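Local coordinates for protein ribokinase (PDB 6WHJ) that probably phosphorylates ribose at its O-5 using ATP and magnesium, as a dimeric ribokinase of the PfkB carbohydrate kinase family, at residues B[171-176]-B[185-190]; B[225-230]-B[249-254]; B[256-261]-B[306-311]. All coordinates share one frame; numbering follows the deposited sequence.

Interaction 1: residues B[171-176]-B[185-190]; sequences FVFNPA and SKILSI
Phe171 and Ile190, then Phe173 and Leu188, have the nearest CA atoms, 7.0 and 7.9 Å apart, so the strand 171-173 and the segment 185-190 run in opposite senses along the contact. No hydrogen bond links them; two phenylalanines and two isoleucines join them, Phe173 itself packing on Ile187. Ile187 sets its CG2 over the centre of one face of the Phe173 ring, a CH-pi contact with the methyl 3.6 Å from the ring centroid and 13° off the normal. CA of Pro175, centre of an inverse gamma turn, lies beyond the opposite face, towards the rim. CD1 of Ile187 adds a touch at Phe173 CZ, 3.8 Å away. The packing belongs to a beta-alpha-beta unit of the central sheet: strand 170-173, helix 184-188, strand 193-194. Phe171, its CG anti to the backbone N (chi1 179°), turns its ring to Ile190. Ile190 O stands at the ring edge, in its plane, 3.4 Å from Phe171 CD2, and also accepts a hydrogen bond from Lys163 NZ. CG1 of Ile190 meets the same Phe171 CD2 at 3.5 Å, while its side chain also packs on Val156 and Ile159 of helix 149-165.

Interaction 2: residues B[225-230]-B[249-254]; sequences KMSSLS and QTKSYE
Thr250 comes first, just beyond the end of strand 245-249, its CA 6.5 Å from CA of Ser227 in the last turn of helix 216-228. Its methyl CG2 meets Ser227 CB at 3.8 Å, a small apolar contact between two short, buried side chains. With OG1 between the backbone N and the carbonyl carbon (chi1 60°), CG2 is anti to the carbonyl carbon and faces Ser227, while OG1 is hydrogen-bonded to Leu233 O. Lys251 follows with positive phi as the centre of a classic gamma turn, closed by Ser252 N on Thr250 O at 2.7 Å. Its chain leaves the turn bent at chi2 and chi4 and passes alongside the helix end, bringing NZ to Ser227 OG. This is the one hydrogen bond across the contact, from lysine to serine; the modelled 2.4 Å between Lys251 NZ and Ser227 OG is too short to trust in detail. Ser227 thus offers its CB to the threonine and probably its hydroxyl to the lysine, which lies at the exposed margin. Tyr253, also with positive phi, hardly meets 225-230; its ring packs on Lys220, Val223 and Glu224, one to two turns earlier in the same helix. At Glu254 the hairpin resumes, its O accepting from Gln249 N at 2.8 Å. The segment is therefore the tip of the hairpin between antiparallel strands 245-249 and 255-258, resting on the C-terminal part of helix 216-228, while on another side of that helix Met226 packs on Leu188 of helix 184-188.

Interaction 3: residues B[256-261]-B[306-311]; sequences RTVGIY and EAARFA
Val258 carries this contact, pushing both methyls from the last residue of strand 255-258 against the helix 301-318. Its CA is 6.1 Å from CA of Arg309. CG1 anti to the backbone N (chi1 179°) and CG2 anti to the carbonyl carbon turn both methyls to the helix. CG1 lies against the helix backbone, 3.7 Å from Ala308 O and 3.8 Å from Arg309 N, whereas CG2 takes the methyl of Ala308, with Val258 CG2 and Ala308 CB 4.0 Å apart. Ala308 points its CB toward the strand; that same methyl also touches Ile247 of the adjacent strand, so the alanine packs on both strands of the hairpin 245-249 and 255-258. Arg309 adds just the base of its chain: its CG stands 4.0 Å from Val258 CG1. Farther out the chain bends at chi3 (-83°), and the guanidinium is folded back along its own helix with one face over Glu306 N, near the rim of the group. The helix 301-318 thus packs against the outermost strand of the nine-stranded sheet, close to the loop of Gly244, which is predicted to bind ATP. Arg256 is the nearby like charge, its NE 7.0 Å from Arg309 NH1, but salt bridges to Asp302 and Glu254 probably balance it. With Ala308 O bonded to Ser312 OG and no hydrogen bond crossing between the segments, what joins them is the fit of valine methyls to helix backbone and alanine, non-directional and screened from water on the valine side.

Interactions 1 and 3 reach the same nine-stranded sheet, through strands 170-173 and 255-258; interaction 2 lies at the hairpin tip between 245-249 and 255-258. Interactions 1 and 2, centres 13 Å apart, touch directly: Leu188 O lies 2.7 Å from Ser230 OG, a probable hydrogen bond. Interactions 2 and 3 are 21 Å apart between centres but adjoin in sequence, and the Glu254-Arg256 salt bridge joins their ends. Interactions 1 and 3, centres 21 Å apart, have their nearest atoms about 9 Å apart. Interaction 2 is remote from the predicted sites; the Phe173 side chain is about 10 Å from those of Glu146 and Lys44, both predicted to bind substrate, and the Val258 side chain about 6 Å from Gly244, predicted to bind ATP.

Interaction 1: residues B[171-176]-B[185-190]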
loop_
_atom_site.group_PDB
_atom_site.type_symbol
_atom_site.label_atom_id
_atom_site.label_comp_id
_atom_site.label_asym_id
_atom_site.label_seq_id
_atom_site.Cartn_x
_atom_site.Cartn_y
_atom_site.Cartn_z
ATOM N N PHE B 171 -29.491 -2.640 17.456
ATOM C CA PHE B 171 -28.563 -2.596 16.327
ATOM C C PHE B 171 -27.851 -1.240 16.325
ATOM O O PHE B 171 -28.486 -0.194 16.142
ATOM C CB PHE B 171 -29.328 -2.837 15.028
ATOM C CG PHE B 171 -28.487 -2.799 13.773
ATOM C CD1 PHE B 171 -27.114 -2.981 13.811
ATOM C CD2 PHE B 171 -29.100 -2.626 12.534
ATOM C CE1 PHE B 171 -26.363 -2.958 12.644
ATOM C CE2 PHE B 171 -28.361 -2.607 11.369
ATOM C CZ PHE B 171 -26.987 -2.771 11.425
ATOM N N VAL B 172 -26.534 -1.266 16.541
ATOM C CA VAL B 172 -25.676 -0.091 16.448
ATOM C C VAL B 172 -24.957 -0.141 15.105
ATOM O O VAL B 172 -24.190 -1.077 14.841
ATOM C CB VAL B 172 -24.662 -0.032 17.601
ATOM C CG1 VAL B 172 -23.798 1.252 17.493
ATOM C CG2 VAL B 172 -25.375 -0.139 18.953
ATOM N N PHE B 173 -25.202 0.864 14.261
ATOM C CA PHE B 173 -24.615 0.955 12.932
ATOM C C PHE B 173 -23.661 2.142 12.866
ATOM O O PHE B 173 -24.080 3.294 13.015
ATOM C CB PHE B 173 -25.710 1.063 11.869
ATOM C CG PHE B 173 -25.190 1.176 10.453
ATOM C CD1 PHE B 173 -24.174 0.354 9.995
ATOM C CD2 PHE B 173 -25.759 2.077 9.565
ATOM C CE1 PHE B 173 -23.703 0.456 8.689
ATOM C CE2 PHE B 173 -25.301 2.180 8.265
ATOM C CZ PHE B 173 -24.266 1.360 7.824
ATOM N N ASN B 174 -22.377 1.858 12.624
ATOM C CA ASN B 174 -21.356 2.877 12.411
ATOM C C ASN B 174 -21.033 2.948 10.924
ATOM O O ASN B 174 -20.288 2.098 10.419
ATOM C CB ASN B 174 -20.101 2.547 13.225
ATOM C CG ASN B 174 -18.927 3.431 12.881
ATOM O OD1 ASN B 174 -17.794 2.963 12.805
ATOM N ND2 ASN B 174 -19.191 4.709 12.647
ATOM N N PRO B 175 -21.534 3.946 10.180
ATOM C CA PRO B 175 -21.440 3.923 8.704
ATOM C C PRO B 175 -20.059 4.313 8.174
ATOM O O PRO B 175 -19.905 5.288 7.436
ATOM C CB PRO B 175 -22.515 4.940 8.301
ATOM C CG PRO B 175 -22.436 5.960 9.400
ATOM C CD PRO B 175 -22.193 5.171 10.665
ATOM N N ALA B 176 -19.040 3.515 8.510
ATOM C CA ALA B 176 -17.661 3.879 8.190
ATOM C C ALA B 176 -16.938 2.785 7.413
ATOM O O ALA B 176 -17.045 1.604 7.759
ATOM C CB ALA B 176 -16.887 4.176 9.479
ATOM N N SER B 185 -30.473 3.571 3.474
ATOM C CA SER B 185 -31.879 3.640 3.832
ATOM C C SER B 185 -32.367 2.286 4.339
ATOM O O SER B 185 -33.055 2.210 5.366
ATOM C CB SER B 185 -32.684 4.127 2.627
ATOM O OG SER B 185 -34.075 4.109 2.878
ATOM N N LYS B 186 -31.986 1.199 3.658
ATOM C CA LYS B 186 -32.424 -0.122 4.096
ATOM C C LYS B 186 -31.762 -0.512 5.412
ATOM O O LYS B 186 -32.418 -1.087 6.289
ATOM C CB LYS B 186 -32.144 -1.171 3.017
ATOM N N ILE B 187 -30.483 -0.173 5.591
ATOM C CA ILE B 187 -29.817 -0.500 6.853
ATOM C C ILE B 187 -30.429 0.289 8.005
ATOM O O ILE B 187 -30.631 -0.247 9.099
ATOM C CB ILE B 187 -28.300 -0.265 6.762
ATOM C CG1 ILE B 187 -27.678 -1.115 5.649
ATOM C CG2 ILE B 187 -27.643 -0.575 8.093
ATOM C CD1 ILE B 187 -26.202 -0.787 5.395
ATOM N N LEU B 188 -30.737 1.570 7.785
ATOM C CA LEU B 188 -31.282 2.377 8.871
ATOM C C LEU B 188 -32.650 1.893 9.347
ATOM O O LEU B 188 -33.011 2.149 10.498
ATOM C CB LEU B 188 -31.369 3.844 8.444
ATOM C CG LEU B 188 -30.080 4.666 8.492
ATOM C CD1 LEU B 188 -30.204 5.944 7.673
ATOM C CD2 LEU B 188 -29.764 5.007 9.931
ATOM N N SER B 189 -33.413 1.190 8.507
ATOM C CA SER B 189 -34.761 0.792 8.896
ATOM C C SER B 189 -34.771 -0.202 10.049
ATOM O O SER B 189 -35.802 -0.354 10.710
ATOM C CB SER B 189 -35.501 0.195 7.709
ATOM O OG SER B 189 -34.775 -0.899 7.183
ATOM N N ILE B 190 -33.656 -0.878 10.319
ATOM C CA ILE B 190 -33.550 -1.721 11.500
ATOM C C ILE B 190 -32.476 -1.230 12.445
ATOM O O ILE B 190 -32.254 -1.848 13.491
ATOM C CB ILE B 190 -33.297 -3.201 11.141
ATOM C CG1 ILE B 190 -31.902 -3.350 10.532
ATOM C CG2 ILE B 190 -34.402 -3.739 10.203
ATOM C CD1 ILE B 190 -31.318 -4.728 10.689
#

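Interaction 2: residues B[225-230]-B[249-254]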
loop_
_atom_site.group_PDB
_atom_site.type_symbol
_atom_site.label_atom_id
_atom_site.label_comp_id
_atom_site.label_asym_id
_atom_site.label_seq_id
_atom_site.Cartn_x
_atom_site.Cartn_y
_atom_site.Cartn_z
ATOM N N LYS B 225 -33.919 13.390 8.208
ATOM C CA LYS B 225 -33.792 12.548 7.026
ATOM C C LYS B 225 -33.455 11.114 7.408
ATOM O O LYS B 225 -34.012 10.168 6.842
ATOM C CB LYS B 225 -32.723 13.127 6.097
ATOM C CG LYS B 225 -32.388 12.274 4.901
ATOM C CD LYS B 225 -33.492 12.285 3.864
ATOM C CE LYS B 225 -33.192 11.287 2.758
ATOM N NZ LYS B 225 -34.283 11.254 1.748
ATOM N N MET B 226 -32.572 10.941 8.394
ATOM C CA MET B 226 -32.165 9.601 8.800
ATOM C C MET B 226 -33.339 8.810 9.357
ATOM O O MET B 226 -33.442 7.596 9.150
ATOM C CB MET B 226 -31.064 9.696 9.852
ATOM C CG MET B 226 -29.768 9.098 9.413
ATOM S SD MET B 226 -28.775 10.314 8.560
ATOM C CE MET B 226 -28.109 11.185 9.985
ATOM N N SER B 227 -34.197 9.478 10.112
ATOM C CA SER B 227 -35.330 8.857 10.771
ATOM C C SER B 227 -36.540 8.675 9.865
ATOM O O SER B 227 -37.400 7.848 10.176
ATOM C CB SER B 227 -35.697 9.699 11.998
ATOM O OG SER B 227 -37.070 9.592 12.331
ATOM N N SER B 228 -36.600 9.377 8.729
ATOM C CA SER B 228 -37.851 9.468 7.979
ATOM C C SER B 228 -38.358 8.119 7.481
ATOM O O SER B 228 -39.575 7.913 7.398
ATOM C CB SER B 228 -37.670 10.415 6.793
ATOM O OG SER B 228 -36.629 9.971 5.938
ATOM N N LEU B 229 -37.466 7.199 7.128
ATOM C CA LEU B 229 -37.869 5.894 6.609
ATOM C C LEU B 229 -37.620 4.746 7.584
ATOM O O LEU B 229 -37.705 3.582 7.181
ATOM C CB LEU B 229 -37.215 5.608 5.257
ATOM C CG LEU B 229 -37.966 6.275 4.100
ATOM C CD1 LEU B 229 -37.418 5.813 2.759
ATOM C CD2 LEU B 229 -39.461 6.010 4.202
ATOM N N SER B 230 -37.280 5.030 8.840
ATOM C CA SER B 230 -36.879 3.975 9.761
ATOM C C SER B 230 -37.873 3.884 10.905
ATOM O O SER B 230 -38.069 4.872 11.634
ATOM C CB SER B 230 -35.483 4.210 10.330
ATOM O OG SER B 230 -35.280 3.343 11.439
ATOM N N GLN B 249 -32.057 12.566 19.917
ATOM C CA GLN B 249 -33.177 11.636 19.880
ATOM C C GLN B 249 -34.024 11.904 18.645
ATOM O O GLN B 249 -34.251 13.059 18.282
ATOM C CB GLN B 249 -34.049 11.800 21.121
ATOM C CG GLN B 249 -35.022 10.658 21.331
ATOM C CD GLN B 249 -35.597 10.644 22.724
ATOM O OE1 GLN B 249 -35.358 11.554 23.516
ATOM N NE2 GLN B 249 -36.315 9.579 23.055
ATOM N N THR B 250 -34.502 10.842 18.002
ATOM C CA THR B 250 -35.436 11.031 16.897
ATOM C C THR B 250 -36.796 11.516 17.411
ATOM O O THR B 250 -37.136 11.370 18.587
ATOM C CB THR B 250 -35.604 9.736 16.100
ATOM O OG1 THR B 250 -36.109 8.700 16.950
ATOM C CG2 THR B 250 -34.267 9.285 15.502
ATOM N N LYS B 251 -37.549 12.160 16.513
ATOM C CA LYS B 251 -38.917 12.641 16.746
ATOM C C LYS B 251 -38.979 13.853 17.672
ATOM O O LYS B 251 -39.632 14.845 17.335
ATOM C CB LYS B 251 -39.831 11.546 17.323
ATOM C CG LYS B 251 -39.826 10.204 16.580
ATOM C CD LYS B 251 -40.136 10.346 15.097
ATOM C CE LYS B 251 -39.910 9.020 14.374
ATOM N NZ LYS B 251 -39.385 9.211 12.989
ATOM N N SER B 252 -38.289 13.807 18.814
ATOM C CA SER B 252 -38.310 14.912 19.772
ATOM C C SER B 252 -37.115 15.840 19.657
ATOM O O SER B 252 -37.220 17.014 20.029
ATOM C CB SER B 252 -38.345 14.383 21.210
ATOM O OG SER B 252 -37.116 13.750 21.553
ATOM N N TYR B 253 -35.991 15.328 19.158
ATOM C CA TYR B 253 -34.731 16.060 18.999
ATOM C C TYR B 253 -34.142 16.531 20.328
ATOM O O TYR B 253 -33.377 17.498 20.360
ATOM C CB TYR B 253 -34.889 17.223 18.009
ATOM C CG TYR B 253 -35.456 16.738 16.691
ATOM C CD1 TYR B 253 -34.681 15.991 15.817
ATOM C CD2 TYR B 253 -36.778 16.990 16.345
ATOM C CE1 TYR B 253 -35.198 15.524 14.633
ATOM C CE2 TYR B 253 -37.305 16.525 15.151
ATOM C CZ TYR B 253 -36.511 15.789 14.300
ATOM O OH TYR B 253 -37.036 15.317 13.115
ATOM N N GLU B 254 -34.425 15.818 21.423
ATOM C CA GLU B 254 -33.653 16.044 22.637
ATOM C C GLU B 254 -32.190 15.745 22.362
ATOM O O GLU B 254 -31.856 14.820 21.620
ATOM C CB GLU B 254 -34.154 15.197 23.814
ATOM C CG GLU B 254 -35.344 15.791 24.528
ATOM C CD GLU B 254 -34.942 17.026 25.335
ATOM O OE1 GLU B 254 -35.705 18.026 25.321
ATOM O OE2 GLU B 254 -33.862 17.002 25.972
#

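Interaction 3: residues B[256-261]-B[306-311]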
loop_
_atom_site.group_PDB
_atom_site.type_symbol
_atom_site.label_atom_id
_atom_site.label_comp_id
_atom_site.label_asym_id
_atom_site.label_seq_id
_atom_site.Cartn_x
_atom_site.Cartn_y
_atom_site.Cartn_z
ATOM N N ARG B 256 -28.000 15.683 23.836
ATOM C CA ARG B 256 -27.009 15.648 24.906
ATOM C C ARG B 256 -25.628 15.833 24.289
ATOM O O ARG B 256 -25.263 15.117 23.353
ATOM C CB ARG B 256 -27.080 14.328 25.691
ATOM C CG ARG B 256 -28.388 14.113 26.475
ATOM C CD ARG B 256 -28.635 15.200 27.510
ATOM N NE ARG B 256 -29.771 14.903 28.383
ATOM C CZ ARG B 256 -31.037 15.240 28.131
ATOM N NH1 ARG B 256 -31.368 15.896 27.025
ATOM N NH2 ARG B 256 -31.989 14.918 28.995
ATOM N N THR B 257 -24.857 16.772 24.827
ATOM C CA THR B 257 -23.500 17.039 24.362
ATOM C C THR B 257 -22.517 16.309 25.268
ATOM O O THR B 257 -22.649 16.360 26.496
ATOM C CB THR B 257 -23.211 18.546 24.360
ATOM O OG1 THR B 257 -23.859 19.167 23.244
ATOM C CG2 THR B 257 -21.719 18.814 24.275
ATOM N N VAL B 258 -21.539 15.637 24.668
ATOM C CA VAL B 258 -20.544 14.861 25.404
ATOM C C VAL B 258 -19.177 15.321 24.921
ATOM O O VAL B 258 -18.723 14.909 23.848
ATOM C CB VAL B 258 -20.715 13.346 25.205
ATOM C CG1 VAL B 258 -19.646 12.577 25.971
ATOM C CG2 VAL B 258 -22.102 12.884 25.624
ATOM N N GLY B 259 -18.509 16.158 25.712
ATOM C CA GLY B 259 -17.220 16.685 25.324
ATOM C C GLY B 259 -16.126 15.631 25.317
ATOM O O GLY B 259 -16.256 14.537 25.863
ATOM N N ILE B 260 -15.015 15.974 24.663
ATOM C CA ILE B 260 -13.853 15.102 24.703
ATOM C C ILE B 260 -13.328 15.033 26.130
ATOM O O ILE B 260 -13.533 15.940 26.946
ATOM C CB ILE B 260 -12.739 15.571 23.744
ATOM C CG1 ILE B 260 -12.191 16.925 24.178
ATOM C CG2 ILE B 260 -13.212 15.601 22.300
ATOM C CD1 ILE B 260 -11.068 17.423 23.294
ATOM N N TYR B 261 -12.662 13.930 26.440
ATOM C CA TYR B 261 -11.838 13.812 27.630
ATOM C C TYR B 261 -10.390 13.861 27.175
ATOM O O TYR B 261 -9.956 13.007 26.396
ATOM C CB TYR B 261 -12.128 12.513 28.379
ATOM C CG TYR B 261 -11.044 12.126 29.347
ATOM C CD1 TYR B 261 -10.976 12.700 30.609
ATOM C CD2 TYR B 261 -10.081 11.180 29.001
ATOM C CE1 TYR B 261 -9.975 12.344 31.503
ATOM C CE2 TYR B 261 -9.079 10.821 29.886
ATOM C CZ TYR B 261 -9.031 11.407 31.134
ATOM O OH TYR B 261 -8.038 11.049 32.014
ATOM N N GLU B 306 -24.571 8.540 29.181
ATOM C CA GLU B 306 -23.582 7.980 30.095
ATOM C C GLU B 306 -22.652 7.009 29.375
ATOM O O GLU B 306 -21.447 6.976 29.649
ATOM C CB GLU B 306 -24.262 7.302 31.287
ATOM C CG GLU B 306 -23.243 6.772 32.296
ATOM C CD GLU B 306 -23.860 6.085 33.497
ATOM O OE1 GLU B 306 -23.144 5.292 34.149
ATOM O OE2 GLU B 306 -25.047 6.342 33.801
ATOM N N ALA B 307 -23.185 6.220 28.442
ATOM C CA ALA B 307 -22.333 5.329 27.662
ATOM C C ALA B 307 -21.323 6.118 26.835
ATOM O O ALA B 307 -20.164 5.715 26.704
ATOM C CB ALA B 307 -23.195 4.434 26.769
ATOM N N ALA B 308 -21.736 7.267 26.296
ATOM C CA ALA B 308 -20.830 8.071 25.481
ATOM C C ALA B 308 -19.780 8.798 26.320
ATOM O O ALA B 308 -18.646 8.979 25.853
ATOM C CB ALA B 308 -21.631 9.069 24.644
ATOM N N ARG B 309 -20.115 9.198 27.556
ATOM C CA ARG B 309 -19.095 9.760 28.440
ATOM C C ARG B 309 -17.990 8.748 28.695
ATOM O O ARG B 309 -16.802 9.087 28.678
ATOM C CB ARG B 309 -19.703 10.204 29.774
ATOM C CG ARG B 309 -20.482 11.502 29.734
ATOM C CD ARG B 309 -20.895 11.946 31.146
ATOM N NE ARG B 309 -22.118 11.299 31.637
ATOM C CZ ARG B 309 -23.348 11.748 31.395
ATOM N NH1 ARG B 309 -23.527 12.839 30.662
ATOM N NH2 ARG B 309 -24.398 11.105 31.876
ATOM N N PHE B 310 -18.373 7.493 28.915
ATOM C CA PHE B 310 -17.403 6.424 29.091
ATOM C C PHE B 310 -16.562 6.252 27.834
ATOM O O PHE B 310 -15.330 6.167 27.906
ATOM C CB PHE B 310 -18.169 5.149 29.447
ATOM C CG PHE B 310 -17.322 3.931 29.655
ATOM C CD1 PHE B 310 -16.817 3.631 30.904
ATOM C CD2 PHE B 310 -17.106 3.039 28.620
ATOM C CE1 PHE B 310 -16.067 2.483 31.106
ATOM C CE2 PHE B 310 -16.366 1.895 28.817
ATOM C CZ PHE B 310 -15.842 1.618 30.056
ATOM N N ALA B 311 -17.203 6.294 26.664
ATOM C CA ALA B 311 -16.474 6.100 25.415
ATOM C C ALA B 311 -15.497 7.239 25.166
ATOM O O ALA B 311 -14.414 7.017 24.613
ATOM C CB ALA B 311 -17.449 5.956 24.246
#